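Endo-polygalacturonase (Pectobacterium carotovorum subsp. carotovorum, PDB 1BHE) hydrolyses the alpha-1,4 galacturonosyl bonds within polygalacturonic acid, taking part in the maceration and soft-rotting of plant tissue. Local coordinates at residues 4-9 with 186-191; 212-217 with 240-245. One frame throughout, in Å; residues are numbered along the deposited sequence.

Contact 1. Residues 4-9 with 186-191; sequences RTVSEP and TAWKTT
The N-terminal arm of a right-handed parallel beta-helix, the fold of family 28 glycosidases, runs over the outside of a coil here, and Glu-8 and Pro-9 lie on the indole of Trp-188. CA of Glu-8 stands 3.7 Å from the centroid of the Trp-188 six-membered ring, almost on its normal, and CD of Pro-9 covers the five-membered ring on the same face. A broad flat indole suits this place, offering a surface to backbone and proline carbons alike. CG of Glu-8 is anti to the backbone N (chi1 -169°), beside Trp-188 NE1, and the extended chain carries OE2 to Lys-189 NZ, a salt bridge of 2.8 Å on the syn side, somewhat out of the carboxylate plane; OE2 also bonds to Tyr-165 OH. A water in the indole plane accepts from NE1 and donates weakly to Glu-8 OE1. Arg-4 NH2 donates to Thr-186 OG1 (2.9 Å) in a bent bond, OG1 lying 33° out of the guanidinium plane, and also forms a salt bridge with Asp-2. Val-6 CG1 packs against Thr-186 CG2 and the indole rim at CZ3. Strand 183-193 lies between strands 162-165 and 210-215; Pro-9 touches Thr-163 and Tyr-165, Val-6 Thr-213.

Contact 2. Residues 212-217 with 240-245; sequences ITIAYS and ISILHN
Ile-214 and Ile-242 run alongside each other with their ends in the same direction, on two parallel strands of successive beta-helix coils, and their CD1 atoms meet at 3.7 Å. Ile-212 and Ile-240 repeat the arrangement two residues earlier on each strand, CB of Ile-212 resting on CG1 of Ile-240. Such aligned stacks of branched aliphatic residues fill the interior of a parallel beta-helix; here Ile-214 also meets Ile-204 and Val-226, and Ile-242 meets Val-267. On the other face Thr-213 pairs with Ser-241, small hydroxyl residues that both hold Asp-2, Thr-213 OG1 bonding to its OD2 and Ser-241 OG to its N, and Ala-215 pairs with Leu-243.

Past the strands, Tyr-216 and His-244 also share one direction. Their ring planes are 25° apart but so offset that they share little area; instead His-244 CB sits over one face of the tyrosine, 3.8 Å from the Tyr-216 centroid, and Tyr-216 OH approaches CD2. His-244 ND1 is held by Asp-269.

Asn-245 turns its amide back between the coils. Chi1 puts CG beside the backbone N, and chi2 (-66°) turns the amide. ND2 donates to Ile-214 O at 3.1 Å, nearly straight at 178° and in its own amide plane, although it stands above the plane of the accepting carbonyl. OD1 receives Ser-217 N at 2.9 Å. Ser-217 OG in turn donates to Ala-215 O.

Ile-214 O therefore accepts twice, from Asn-245 ND2 and from Leu-243 N (2.9 Å), the latter a regular parallel-strand bond. Asparagine suits the place just past the turn at His-244 because its amide offers a donor and an acceptor at once. Using both, buried Asn-245 satisfies backbone atoms of buried Ile-214 and Ser-217 and ties the ends of the two segments together, while the isoleucines pack by apolar contact.

Contact 2 is largely buried and belongs to the repeating body of the beta-helix, whereas contact 1 is a surface contact that fastens an irregular N-terminal arm to that body. They share a sheet: strand 183-193 of contact 1 pairs with strand 210-215 of contact 2, Ala-187 N lying 2.8 Å from Thr-213 O and Ala-187 O 2.9 Å from Ala-215 N. The chemistry follows the setting. Charged groups, water and an indole face serve at the surface; regular backbone bonds, aligned isoleucines and an amide serve within. The aromatic residues carry the connection outside, where the ring of Trp-188 meets that of Tyr-216, CE2 to CD2 at 3.6 Å.

Contact 1. Residues 4-9 with 186-191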
ATOM      1  N   ARG A   4       7.913  16.861   6.932  1.00  8.57           N
ATOM      2  CA  ARG A   4       9.338  16.865   6.670  1.00  9.40           C
ATOM      3  C   ARG A   4       9.670  17.521   5.331  1.00 10.07           C
ATOM      4  O   ARG A   4       8.827  17.555   4.437  1.00  9.95           O
ATOM      5  CB  ARG A   4       9.872  15.425   6.586  1.00  8.56           C
ATOM      6  CG  ARG A   4       9.606  14.556   7.807  1.00  7.48           C
ATOM      7  CD  ARG A   4      10.017  13.116   7.510  1.00  7.18           C
ATOM      8  NE  ARG A   4       9.284  12.598   6.354  1.00  5.93           N
ATOM      9  CZ  ARG A   4       9.665  11.549   5.633  1.00  5.86           C
ATOM     10  NH1 ARG A   4      10.765  10.880   5.936  1.00  5.95           N
ATOM     11  NH2 ARG A   4       8.935  11.156   4.599  1.00  5.49           N
ATOM     12  N   THR A   5      10.925  17.938   5.189  1.00 11.24           N
ATOM     13  CA  THR A   5      11.400  18.373   3.877  1.00 12.79           C
ATOM     14  C   THR A   5      11.871  17.094   3.187  1.00 12.65           C
ATOM     15  O   THR A   5      12.619  16.316   3.779  1.00 12.20           O
ATOM     16  CB  THR A   5      12.540  19.392   3.919  1.00 14.64           C
ATOM     17  OG1 THR A   5      13.529  18.993   4.873  1.00 18.07           O
ATOM     18  CG2 THR A   5      11.985  20.746   4.323  1.00 15.26           C
ATOM     19  N   VAL A   6      11.297  16.787   2.032  1.00 12.75           N
ATOM     20  CA  VAL A   6      11.604  15.549   1.330  1.00 13.08           C
ATOM     21  C   VAL A   6      12.118  15.832  -0.080  1.00 13.48           C
ATOM     22  O   VAL A   6      11.389  16.405  -0.889  1.00 14.25           O
ATOM     23  CB  VAL A   6      10.378  14.618   1.232  1.00 12.37           C
ATOM     24  CG1 VAL A   6      10.739  13.335   0.489  1.00 12.34           C
ATOM     25  CG2 VAL A   6       9.825  14.272   2.612  1.00 11.83           C
ATOM     26  N   SER A   7      13.335  15.388  -0.356  1.00 14.17           N
ATOM     27  CA  SER A   7      13.903  15.559  -1.699  1.00 14.45           C
ATOM     28  C   SER A   7      14.272  14.177  -2.227  1.00 13.84           C
ATOM     29  O   SER A   7      14.169  13.215  -1.458  1.00 12.73           O
ATOM     30  CB  SER A   7      15.077  16.529  -1.695  1.00 14.69           C
ATOM     31  OG  SER A   7      16.119  16.080  -0.854  1.00 16.07           O
ATOM     32  N   GLU A   8      14.556  14.047  -3.517  1.00 13.11           N
ATOM     33  CA  GLU A   8      14.795  12.723  -4.088  1.00 12.65           C
ATOM     34  C   GLU A   8      15.871  11.954  -3.330  1.00 12.26           C
ATOM     35  O   GLU A   8      16.961  12.448  -3.064  1.00 11.64           O
ATOM     36  CB  GLU A   8      15.205  12.822  -5.562  1.00 13.04           C
ATOM     37  CG  GLU A   8      15.210  11.499  -6.307  1.00 12.83           C
ATOM     38  CD  GLU A   8      15.196  11.611  -7.815  1.00 13.66           C
ATOM     39  OE1 GLU A   8      15.138  12.731  -8.363  1.00 14.02           O
ATOM     40  OE2 GLU A   8      15.237  10.564  -8.498  1.00 13.80           O
ATOM     41  N   PRO A   9      15.561  10.708  -2.982  1.00 11.74           N
ATOM     42  CA  PRO A   9      16.488   9.831  -2.302  1.00 11.82           C
ATOM     43  C   PRO A   9      17.776   9.617  -3.089  1.00 12.07           C
ATOM     44  O   PRO A   9      17.791   9.697  -4.317  1.00 10.93           O
ATOM     45  CB  PRO A   9      15.733   8.496  -2.220  1.00 11.99           C
ATOM     46  CG  PRO A   9      14.294   8.889  -2.256  1.00 12.18           C
ATOM     47  CD  PRO A   9      14.260  10.037  -3.247  1.00 11.78           C
ATOM     48  N   THR A 186       9.241   7.519   2.833  1.00  4.86           N
ATOM     49  CA  THR A 186       9.265   8.125   1.503  1.00  5.08           C
ATOM     50  C   THR A 186       9.344   7.022   0.444  1.00  5.48           C
ATOM     51  O   THR A 186      10.301   6.246   0.449  1.00  4.49           O
ATOM     52  CB  THR A 186      10.469   9.066   1.336  1.00  5.75           C
ATOM     53  OG1 THR A 186      10.325  10.193   2.215  1.00  6.21           O
ATOM     54  CG2 THR A 186      10.594   9.599  -0.092  1.00  5.86           C
ATOM     55  N   ALA A 187       8.346   6.975  -0.429  1.00  5.11           N
ATOM     56  CA  ALA A 187       8.351   6.066  -1.573  1.00  5.20           C
ATOM     57  C   ALA A 187       8.464   6.987  -2.804  1.00  5.95           C
ATOM     58  O   ALA A 187       7.645   7.894  -2.950  1.00  5.60           O
ATOM     59  CB  ALA A 187       7.120   5.196  -1.648  1.00  5.45           C
ATOM     60  N   TRP A 188       9.521   6.834  -3.578  1.00  6.49           N
ATOM     61  CA  TRP A 188       9.782   7.735  -4.711  1.00  7.10           C
ATOM     62  C   TRP A 188      10.244   6.913  -5.902  1.00  6.69           C
ATOM     63  O   TRP A 188      11.094   6.039  -5.751  1.00  6.17           O
ATOM     64  CB  TRP A 188      10.845   8.731  -4.278  1.00  7.18           C
ATOM     65  CG  TRP A 188      11.139   9.879  -5.187  1.00  8.31           C
ATOM     66  CD1 TRP A 188      11.495   9.840  -6.504  1.00  8.25           C
ATOM     67  CD2 TRP A 188      11.126  11.268  -4.817  1.00  8.91           C
ATOM     68  NE1 TRP A 188      11.696  11.115  -6.981  1.00  8.80           N
ATOM     69  CE2 TRP A 188      11.476  12.009  -5.960  1.00  9.27           C
ATOM     70  CE3 TRP A 188      10.859  11.947  -3.623  1.00  9.41           C
ATOM     71  CZ2 TRP A 188      11.553  13.399  -5.947  1.00  9.46           C
ATOM     72  CZ3 TRP A 188      10.935  13.327  -3.612  1.00  9.81           C
ATOM     73  CH2 TRP A 188      11.289  14.040  -4.769  1.00  9.95           C
ATOM     74  N   LYS A 189       9.620   7.095  -7.063  1.00  6.84           N
ATOM     75  CA  LYS A 189       9.945   6.270  -8.227  1.00  7.62           C
ATOM     76  C   LYS A 189       9.738   4.791  -7.921  1.00  7.24           C
ATOM     77  O   LYS A 189      10.503   3.930  -8.335  1.00  7.27           O
ATOM     78  CB  LYS A 189      11.354   6.562  -8.750  1.00  8.51           C
ATOM     79  CG  LYS A 189      11.359   7.777  -9.682  1.00  9.83           C
ATOM     80  CD  LYS A 189      12.768   8.277  -9.962  1.00 11.02           C
ATOM     81  CE  LYS A 189      12.748   9.459 -10.936  1.00 12.09           C
ATOM     82  NZ  LYS A 189      14.105  10.089 -11.030  1.00 12.39           N
ATOM     83  N   THR A 190       8.656   4.480  -7.206  1.00  7.69           N
ATOM     84  CA  THR A 190       8.320   3.105  -6.866  1.00  7.58           C
ATOM     85  C   THR A 190       7.315   2.616  -7.906  1.00  7.48           C
ATOM     86  O   THR A 190       6.325   3.307  -8.154  1.00  8.09           O
ATOM     87  CB  THR A 190       7.714   2.980  -5.458  1.00  7.33           C
ATOM     88  OG1 THR A 190       8.725   3.239  -4.474  1.00  8.00           O
ATOM     89  CG2 THR A 190       7.165   1.583  -5.208  1.00  7.37           C
ATOM     90  N   THR A 191       7.600   1.476  -8.522  1.00  6.63           N
ATOM     91  CA  THR A 191       6.653   0.903  -9.479  1.00  7.19           C
ATOM     92  C   THR A 191       6.014  -0.329  -8.853  1.00  7.07           C
ATOM     93  O   THR A 191       6.741  -1.185  -8.358  1.00  6.79           O
ATOM     94  CB  THR A 191       7.337   0.531 -10.810  1.00  7.03           C
ATOM     95  OG1 THR A 191       7.775   1.755 -11.420  1.00  7.56           O
ATOM     96  CG2 THR A 191       6.374  -0.171 -11.756  1.00  7.75           C
TER
HETATM   97  O   HOH W   1      12.307  12.705  -9.389  1.00 22.94           O

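Contact 2. Residues 212-217 with 240-245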
ATOM      1  N   ILE A 212       4.495  10.924   5.735  1.00  6.95           N
ATOM      2  CA  ILE A 212       4.581  10.060   4.576  1.00  7.13           C
ATOM      3  C   ILE A 212       4.602  10.814   3.248  1.00  6.60           C
ATOM      4  O   ILE A 212       3.753  11.679   3.021  1.00  6.07           O
ATOM      5  CB  ILE A 212       3.329   9.148   4.495  1.00  8.06           C
ATOM      6  CG1 ILE A 212       3.004   8.470   5.824  1.00  8.50           C
ATOM      7  CG2 ILE A 212       3.488   8.127   3.372  1.00  8.52           C
ATOM      8  CD1 ILE A 212       4.086   7.591   6.397  1.00  8.50           C
ATOM      9  N   THR A 213       5.496  10.414   2.350  1.00  6.00           N
ATOM     10  CA  THR A 213       5.521  10.978   1.007  1.00  6.18           C
ATOM     11  C   THR A 213       5.512   9.847  -0.022  1.00  6.31           C
ATOM     12  O   THR A 213       6.350   8.952   0.044  1.00  5.69           O
ATOM     13  CB  THR A 213       6.746  11.864   0.731  1.00  6.47           C
ATOM     14  OG1 THR A 213       6.620  13.082   1.474  1.00  6.38           O
ATOM     15  CG2 THR A 213       6.878  12.228  -0.743  1.00  5.38           C
ATOM     16  N   ILE A 214       4.562   9.897  -0.948  1.00  5.73           N
ATOM     17  CA  ILE A 214       4.538   8.945  -2.068  1.00  6.39           C
ATOM     18  C   ILE A 214       4.612   9.819  -3.331  1.00  7.04           C
ATOM     19  O   ILE A 214       3.686  10.601  -3.562  1.00  7.26           O
ATOM     20  CB  ILE A 214       3.325   8.019  -2.078  1.00  6.75           C
ATOM     21  CG1 ILE A 214       3.270   7.137  -0.824  1.00  6.10           C
ATOM     22  CG2 ILE A 214       3.355   7.147  -3.335  1.00  7.20           C
ATOM     23  CD1 ILE A 214       1.988   6.356  -0.634  1.00  7.92           C
ATOM     24  N   ALA A 215       5.727   9.776  -4.054  1.00  7.42           N
ATOM     25  CA  ALA A 215       5.893  10.659  -5.207  1.00  7.76           C
ATOM     26  C   ALA A 215       6.566  10.019  -6.405  1.00  7.79           C
ATOM     27  O   ALA A 215       7.342   9.070  -6.310  1.00  7.34           O
ATOM     28  CB  ALA A 215       6.719  11.881  -4.785  1.00  7.69           C
ATOM     29  N   TYR A 216       6.207  10.505  -7.599  1.00  8.37           N
ATOM     30  CA  TYR A 216       6.771  10.028  -8.856  1.00  9.40           C
ATOM     31  C   TYR A 216       6.725   8.515  -8.989  1.00  8.61           C
ATOM     32  O   TYR A 216       7.663   7.888  -9.491  1.00  9.19           O
ATOM     33  CB  TYR A 216       8.211  10.552  -8.987  1.00 11.23           C
ATOM     34  CG  TYR A 216       8.247  12.066  -9.076  1.00 13.11           C
ATOM     35  CD1 TYR A 216       7.871  12.717 -10.240  1.00 14.24           C
ATOM     36  CD2 TYR A 216       8.635  12.832  -7.983  1.00 13.84           C
ATOM     37  CE1 TYR A 216       7.887  14.106 -10.316  1.00 15.30           C
ATOM     38  CE2 TYR A 216       8.647  14.213  -8.047  1.00 14.93           C
ATOM     39  CZ  TYR A 216       8.284  14.841  -9.220  1.00 15.52           C
ATOM     40  OH  TYR A 216       8.298  16.216  -9.284  1.00 16.96           O
ATOM     41  N   SER A 217       5.629   7.913  -8.551  1.00  8.13           N
ATOM     42  CA  SER A 217       5.464   6.471  -8.558  1.00  8.33           C
ATOM     43  C   SER A 217       4.327   6.042  -9.473  1.00  8.79           C
ATOM     44  O   SER A 217       3.520   6.848  -9.930  1.00  8.51           O
ATOM     45  CB  SER A 217       5.264   5.984  -7.115  1.00  8.54           C
ATOM     46  OG  SER A 217       6.436   6.235  -6.349  1.00  8.37           O
ATOM     47  N   ILE A 240       0.579  13.639   5.270  1.00  8.42           N
ATOM     48  CA  ILE A 240       0.853  12.775   4.123  1.00  8.28           C
ATOM     49  C   ILE A 240       0.831  13.558   2.817  1.00  8.74           C
ATOM     50  O   ILE A 240      -0.035  14.409   2.605  1.00  8.92           O
ATOM     51  CB  ILE A 240      -0.169  11.619   4.019  1.00  8.40           C
ATOM     52  CG1 ILE A 240      -0.103  10.708   5.246  1.00  8.92           C
ATOM     53  CG2 ILE A 240       0.036  10.787   2.755  1.00  7.49           C
ATOM     54  CD1 ILE A 240      -1.160   9.635   5.320  1.00  9.96           C
ATOM     55  N   SER A 241       1.816  13.317   1.967  1.00  8.46           N
ATOM     56  CA  SER A 241       1.913  13.949   0.663  1.00  8.51           C
ATOM     57  C   SER A 241       1.895  12.880  -0.433  1.00  8.47           C
ATOM     58  O   SER A 241       2.747  11.995  -0.432  1.00  8.11           O
ATOM     59  CB  SER A 241       3.184  14.774   0.502  1.00  8.16           C
ATOM     60  OG  SER A 241       3.191  15.905   1.345  1.00  9.30           O
ATOM     61  N   ILE A 242       0.925  12.939  -1.325  1.00  8.46           N
ATOM     62  CA  ILE A 242       0.796  12.025  -2.457  1.00  8.86           C
ATOM     63  C   ILE A 242       0.930  12.895  -3.714  1.00  9.16           C
ATOM     64  O   ILE A 242      -0.028  13.536  -4.139  1.00  9.02           O
ATOM     65  CB  ILE A 242      -0.554  11.301  -2.473  1.00  9.21           C
ATOM     66  CG1 ILE A 242      -0.854  10.599  -1.148  1.00  9.10           C
ATOM     67  CG2 ILE A 242      -0.640  10.307  -3.630  1.00  8.96           C
ATOM     68  CD1 ILE A 242       0.131   9.532  -0.730  1.00  9.30           C
ATOM     69  N   LEU A 243       2.144  13.007  -4.243  1.00  9.91           N
ATOM     70  CA  LEU A 243       2.442  13.909  -5.337  1.00 10.13           C
ATOM     71  C   LEU A 243       3.040  13.314  -6.599  1.00 10.23           C
ATOM     72  O   LEU A 243       4.056  12.620  -6.580  1.00  8.17           O
ATOM     73  CB  LEU A 243       3.462  14.950  -4.812  1.00 10.70           C
ATOM     74  CG  LEU A 243       3.174  15.621  -3.467  1.00 11.11           C
ATOM     75  CD1 LEU A 243       4.414  16.300  -2.900  1.00 11.42           C
ATOM     76  CD2 LEU A 243       2.032  16.622  -3.593  1.00 11.27           C
ATOM     77  N   HIS A 244       2.562  13.796  -7.756  1.00  9.97           N
ATOM     78  CA  HIS A 244       3.109  13.456  -9.062  1.00 10.47           C
ATOM     79  C   HIS A 244       3.123  11.952  -9.314  1.00 10.35           C
ATOM     80  O   HIS A 244       4.168  11.341  -9.544  1.00 10.33           O
ATOM     81  CB  HIS A 244       4.525  14.031  -9.229  1.00 11.30           C
ATOM     82  CG  HIS A 244       4.651  15.459  -8.779  1.00 12.69           C
ATOM     83  ND1 HIS A 244       3.912  16.479  -9.343  1.00 12.68           N
ATOM     84  CD2 HIS A 244       5.377  16.010  -7.778  1.00 12.71           C
ATOM     85  CE1 HIS A 244       4.213  17.611  -8.724  1.00 13.23           C
ATOM     86  NE2 HIS A 244       5.093  17.357  -7.770  1.00 13.02           N
ATOM     87  N   ASN A 245       1.946  11.335  -9.250  1.00 10.22           N
ATOM     88  CA  ASN A 245       1.828   9.895  -9.433  1.00 10.40           C
ATOM     89  C   ASN A 245       0.887   9.490 -10.562  1.00 10.89           C
ATOM     90  O   ASN A 245       0.047  10.259 -11.025  1.00  9.93           O
ATOM     91  CB  ASN A 245       1.317   9.255  -8.130  1.00  9.91           C
ATOM     92  CG  ASN A 245       2.293   9.415  -6.977  1.00  9.85           C
ATOM     93  OD1 ASN A 245       3.388   8.857  -6.995  1.00  8.97           O
ATOM     94  ND2 ASN A 245       1.869  10.191  -5.985  1.00  9.80           N
TER